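Local coordinates for tyrosinase (Aspergillus oryzae, PDB 6JU8), which uses a dinuclear copper centre to hydroxylate monophenols such as tyrosine and oxidise the resulting catechols to o-quinones, probably in melanin biosynthesis, at the interface of chains A and B. Residues are numbered along the deposited sequence; one frame, centred on the assembly and turned at random. Chains: chain A/B, Tyrosinase.

Contact 1: the interface of chains A and B. Residues chain A 241, 246-247, 250; chain B 172, 175-176, 258.
A:Val250, on the short helix 248-251, pushes both of its methyl groups into a wall of chain B made by B:Ile172, B:Thr175 and B:Trp258. It has 62 Å² of surface hidden here, more than any other residue of this apolar patch, which probably helps to hold the two-fold pair together if the pairing is biological. Its CG1, anti to the backbone N (chi1 176°), approaches the benzo part of the B:Trp258 indole and lies 3.7 Å from CZ2. This methyl stands above the plane but outside the ring outline, diagonally off CZ2, on the side that B:Thr175 CB covers from within chain B. The second methyl, CG2, is turned toward B:Thr175 OG1 at 3.6 Å. It also reaches B:Ile172 CG2 at 4.0 Å, the two side chains crossing at about a right angle.

Within chain B, the B:Thr175 hydroxyl OG1 donates a hydrogen bond of 2.9 Å to the carbonyl O of B:Ile172, from 22° out of the carbonyl plane. This bond ties two of the wall residues together and fixes the rotation of the hydroxyl that A:Val250 packs against.

Equally tight is the outer rim of the indole, where A:Tyr246 slides past B:Trp258 in the opposite direction. The two rings are inclined by about 35°, neither stacked nor perpendicular, and the phenol touches with one ring edge, A:Tyr246 CE2 lying 3.6 Å from B:Trp258 CZ3.

Packing thins at the margin. A:Gly241 hides little surface, its carbonyl O standing 4.0 Å from B:Trp258 CZ2, and B:Met176 merely brushes the patch, its CG 4.4 Å from A:Val250 CA.

Contact 2: the interface of chains A and B. Residues chain A 247, 249; chain B 31, 34, 172.
A:Asn247 extends across the interface toward B:Leu31 of helix 26-33, its carboxamide also reaching a water shared with B:Thr34. Its course can be traced outward from the backbone. CB faces the B:Ile172 side chain, with the branch methyl CG2 at 4.2 Å, a loose apolar contact. CG stands anti to the backbone N (chi1 -172°), which sets it beside the carbonyl carbon and lets OD1 reach the backbone two residues on. Of the two terminal atoms, OD1 turns back to chain A and accepts a hydrogen bond of 2.7 Å from the backbone N of A:Asp249. This bond is fairly straight, 160° at the hydrogen, and it joins the asparagine to the start of helix 248-251 in the manner of an N-cap. It also holds the amide in one orientation.

ND2, at the other tip, meets chain B. It comes to 3.3 Å from B:Leu31 CD2, the methyl lying obliquely off the amide plane as the two side chains slide past each other in opposite directions. The same ND2 reaches water 1 at 3.2 Å, along a bent line of 142° at the hydrogen. That water is further held by the A:Asp249 carboxylate oxygen OD2 at 2.9 Å, and on the chain B side by the B:Thr34 hydroxyl OG1 at 2.8 Å. Direct contact between A:Asp249 and B:Thr34 is slight, with OD2 4.4 Å from CG2, so their polar connection here runs through the solvent molecule.

The site thus joins the capped start of a chain A helix to the end of chain B helix 26-33, and would add a water-mediated polar link between two tyrosinase copies if this pairing is the biological one.

Contact 1: the interface of chains A and B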
ATOM      1  N   GLY A 241      -3.113   6.753   4.325  1.00  8.56           N
ATOM      2  CA  GLY A 241      -4.245   6.413   3.464  1.00  8.97           C
ATOM      3  C   GLY A 241      -5.557   7.132   3.680  1.00  8.80           C
ATOM      4  O   GLY A 241      -6.487   6.864   2.893  1.00 10.15           O
ATOM      5  N   TYR A 246     -12.423  11.524   0.112  1.00 12.32           N
ATOM      6  CA  TYR A 246     -12.344  10.186  -0.450  1.00 10.93           C
ATOM      7  C   TYR A 246     -13.471   9.326   0.103  1.00 12.35           C
ATOM      8  O   TYR A 246     -13.912   9.461   1.231  1.00 14.71           O
ATOM      9  CB  TYR A 246     -10.979   9.545  -0.194  1.00 12.00           C
ATOM     10  CG  TYR A 246      -9.959   9.999  -1.212  1.00 11.80           C
ATOM     11  CD1 TYR A 246      -9.593  11.340  -1.354  1.00 12.75           C
ATOM     12  CD2 TYR A 246      -9.362   9.070  -2.054  1.00 12.77           C
ATOM     13  CE1 TYR A 246      -8.661  11.730  -2.309  1.00 12.34           C
ATOM     14  CE2 TYR A 246      -8.441   9.453  -3.004  1.00 12.70           C
ATOM     15  CZ  TYR A 246      -8.091  10.781  -3.131  1.00 12.73           C
ATOM     16  OH  TYR A 246      -7.153  11.114  -4.085  1.00 14.02           O
ATOM     17  N   ASN A 247     -13.933   8.404  -0.740  1.00 13.51           N
ATOM     18  CA  ASN A 247     -14.977   7.465  -0.329  1.00 14.07           C
ATOM     19  C   ASN A 247     -14.566   6.684   0.915  1.00 12.66           C
ATOM     20  O   ASN A 247     -13.422   6.218   1.000  1.00 12.88           O
ATOM     21  CB  ASN A 247     -15.285   6.517  -1.488  1.00 14.17           C
ATOM     22  CG  ASN A 247     -16.482   5.621  -1.232  1.00 14.67           C
ATOM     23  OD1 ASN A 247     -16.405   4.665  -0.476  1.00 21.64           O
ATOM     24  ND2 ASN A 247     -17.613   5.974  -1.842  1.00 27.39           N
ATOM     25  N   VAL A 250     -12.582   3.430   0.958  1.00 11.03           N
ATOM     26  CA  VAL A 250     -11.124   3.497   0.905  1.00 10.68           C
ATOM     27  C   VAL A 250     -10.550   3.570   2.330  1.00 11.29           C
ATOM     28  O   VAL A 250      -9.592   2.878   2.676  1.00 10.72           O
ATOM     29  CB  VAL A 250     -10.650   4.709   0.069  1.00 10.92           C
ATOM     30  CG1 VAL A 250      -9.132   4.829   0.085  1.00 13.57           C
ATOM     31  CG2 VAL A 250     -11.137   4.537  -1.365  1.00 14.21           C
TER
ATOM     32  N   ILE B 172     -11.811   4.198  -7.410  1.00  9.59           N
ATOM     33  CA  ILE B 172     -12.056   3.829  -6.016  1.00 10.20           C
ATOM     34  C   ILE B 172     -11.793   2.360  -5.761  1.00 10.41           C
ATOM     35  O   ILE B 172     -11.042   1.945  -4.861  1.00 11.28           O
ATOM     36  CB  ILE B 172     -13.524   4.169  -5.637  1.00 11.53           C
ATOM     37  CG1 ILE B 172     -13.806   5.678  -5.840  1.00 12.84           C
ATOM     38  CG2 ILE B 172     -13.851   3.687  -4.241  1.00 12.49           C
ATOM     39  CD1 ILE B 172     -15.267   6.020  -5.943  1.00 13.56           C
ATOM     40  N   THR B 175      -8.344   0.832  -5.523  1.00  9.98           N
ATOM     41  CA  THR B 175      -7.514   1.191  -4.370  1.00 11.10           C
ATOM     42  C   THR B 175      -7.952   0.470  -3.100  1.00 11.36           C
ATOM     43  O   THR B 175      -7.373   0.723  -2.046  1.00 16.49           O
ATOM     44  CB  THR B 175      -7.492   2.714  -4.146  1.00 10.82           C
ATOM     45  OG1 THR B 175      -8.765   3.225  -3.722  1.00 12.24           O
ATOM     46  CG2 THR B 175      -7.042   3.460  -5.405  1.00 11.56           C
ATOM     47  N   MET B 176      -8.924  -0.431  -3.161  1.00 10.59           N
ATOM     48  CA  MET B 176      -9.447  -1.125  -1.984  1.00 11.13           C
ATOM     49  C   MET B 176      -8.886  -2.542  -1.898  1.00 10.13           C
ATOM     50  O   MET B 176      -9.113  -3.341  -2.821  1.00 10.80           O
ATOM     51  CB  MET B 176     -10.982  -1.220  -2.091  1.00 12.01           C
ATOM     52  CG  MET B 176     -11.672   0.141  -1.964  1.00 12.40           C
ATOM     53  SD  MET B 176     -13.419   0.093  -2.413  1.00 13.62           S
ATOM     54  CE  MET B 176     -13.977  -1.239  -1.368  1.00 19.39           C
ATOM     55  N   TRP B 258      -1.035   3.667  -4.460  1.00  9.70           N
ATOM     56  CA  TRP B 258      -1.976   4.453  -5.252  1.00  9.43           C
ATOM     57  C   TRP B 258      -1.857   5.946  -5.042  1.00  8.85           C
ATOM     58  O   TRP B 258      -2.243   6.701  -5.939  1.00  9.90           O
ATOM     59  CB  TRP B 258      -3.404   3.989  -5.001  1.00 10.37           C
ATOM     60  CG  TRP B 258      -3.916   4.020  -3.603  1.00 10.49           C
ATOM     61  CD1 TRP B 258      -3.884   3.031  -2.658  1.00 11.20           C
ATOM     62  CD2 TRP B 258      -4.592   5.133  -2.984  1.00  9.99           C
ATOM     63  NE1 TRP B 258      -4.486   3.459  -1.498  1.00 11.99           N
ATOM     64  CE2 TRP B 258      -4.925   4.751  -1.667  1.00 11.94           C
ATOM     65  CE3 TRP B 258      -4.933   6.420  -3.426  1.00 11.45           C
ATOM     66  CZ2 TRP B 258      -5.587   5.625  -0.799  1.00 12.42           C
ATOM     67  CZ3 TRP B 258      -5.588   7.288  -2.570  1.00 11.31           C
ATOM     68  CH2 TRP B 258      -5.902   6.876  -1.260  1.00 12.62           C
TER

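Contact 2: the interface of chains A and B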
ATOM      1  N   ASN A 247     -13.933   8.404  -0.740  1.00 13.51           N
ATOM      2  CA  ASN A 247     -14.977   7.465  -0.329  1.00 14.07           C
ATOM      3  C   ASN A 247     -14.566   6.684   0.915  1.00 12.66           C
ATOM      4  O   ASN A 247     -13.422   6.218   1.000  1.00 12.88           O
ATOM      5  CB  ASN A 247     -15.285   6.517  -1.488  1.00 14.17           C
ATOM      6  CG  ASN A 247     -16.482   5.621  -1.232  1.00 14.67           C
ATOM      7  OD1 ASN A 247     -16.405   4.665  -0.476  1.00 21.64           O
ATOM      8  ND2 ASN A 247     -17.613   5.974  -1.842  1.00 27.39           N
ATOM      9  N   ASP A 249     -15.162   3.788   1.805  1.00 11.88           N
ATOM     10  CA  ASP A 249     -14.720   2.398   1.592  1.00 12.66           C
ATOM     11  C   ASP A 249     -13.210   2.341   1.401  1.00 11.20           C
ATOM     12  O   ASP A 249     -12.593   1.290   1.648  1.00 13.38           O
ATOM     13  CB  ASP A 249     -15.413   1.787   0.374  1.00 14.29           C
ATOM     14  CG  ASP A 249     -16.879   1.489   0.629  1.00 19.66           C
ATOM     15  OD1 ASP A 249     -17.354   1.569   1.786  1.00 24.96           O
ATOM     16  OD2 ASP A 249     -17.554   1.182  -0.377  1.00 18.72           O
TER
ATOM     17  N   LEU B  31     -19.999   3.325  -7.248  1.00 13.25           N
ATOM     18  CA  LEU B  31     -20.812   4.147  -6.341  1.00 12.53           C
ATOM     19  C   LEU B  31     -22.298   3.791  -6.429  1.00 14.09           C
ATOM     20  O   LEU B  31     -23.027   3.779  -5.435  1.00 15.95           O
ATOM     21  CB  LEU B  31     -20.591   5.624  -6.665  1.00 15.34           C
ATOM     22  CG  LEU B  31     -19.198   6.159  -6.316  1.00 15.39           C
ATOM     23  CD1 LEU B  31     -19.031   7.577  -6.857  1.00 17.90           C
ATOM     24  CD2 LEU B  31     -18.986   6.102  -4.811  1.00 17.82           C
ATOM     25  N   THR B  34     -22.878   0.214  -4.746  1.00 13.49           N
ATOM     26  CA  THR B  34     -22.746   0.258  -3.293  1.00 15.55           C
ATOM     27  C   THR B  34     -23.745   1.217  -2.656  1.00 15.32           C
ATOM     28  O   THR B  34     -23.689   1.402  -1.437  1.00 19.83           O
ATOM     29  CB  THR B  34     -21.322   0.601  -2.829  1.00 15.22           C
ATOM     30  OG1 THR B  34     -20.927   1.886  -3.307  1.00 18.05           O
ATOM     31  CG2 THR B  34     -20.347  -0.432  -3.381  1.00 15.79           C
ATOM     32  N   ILE B 172     -11.811   4.198  -7.410  1.00  9.59           N
ATOM     33  CA  ILE B 172     -12.056   3.829  -6.016  1.00 10.20           C
ATOM     34  C   ILE B 172     -11.793   2.360  -5.761  1.00 10.41           C
ATOM     35  O   ILE B 172     -11.042   1.945  -4.861  1.00 11.28           O
ATOM     36  CB  ILE B 172     -13.524   4.169  -5.637  1.00 11.53           C
ATOM     37  CG1 ILE B 172     -13.806   5.678  -5.840  1.00 12.84           C
ATOM     38  CG2 ILE B 172     -13.851   3.687  -4.241  1.00 12.49           C
ATOM     39  CD1 ILE B 172     -15.267   6.020  -5.943  1.00 13.56           C
TER
HETATM   40  O   HOH W   1     -19.237   3.240  -1.537  1.00 25.39           O

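Contact 1 and contact 2 adjoin, their C-alpha centres about 8 Å apart, and they share A:Asn247 and B:Ile172. On chain A, helix 248-251 feeds both, with A:Val250 going to contact 1 and A:Asp249 to contact 2, so the apolar and the water-linked patches lie on neighbouring parts of one surface. Because the interface is two-fold symmetric, each patch recurs with the chains exchanged. The arrangement is consistent with a dimer of this part of tyrosinase, which carries the copper-binding central domain, although the structure alone does not show whether the pairing persists in solution.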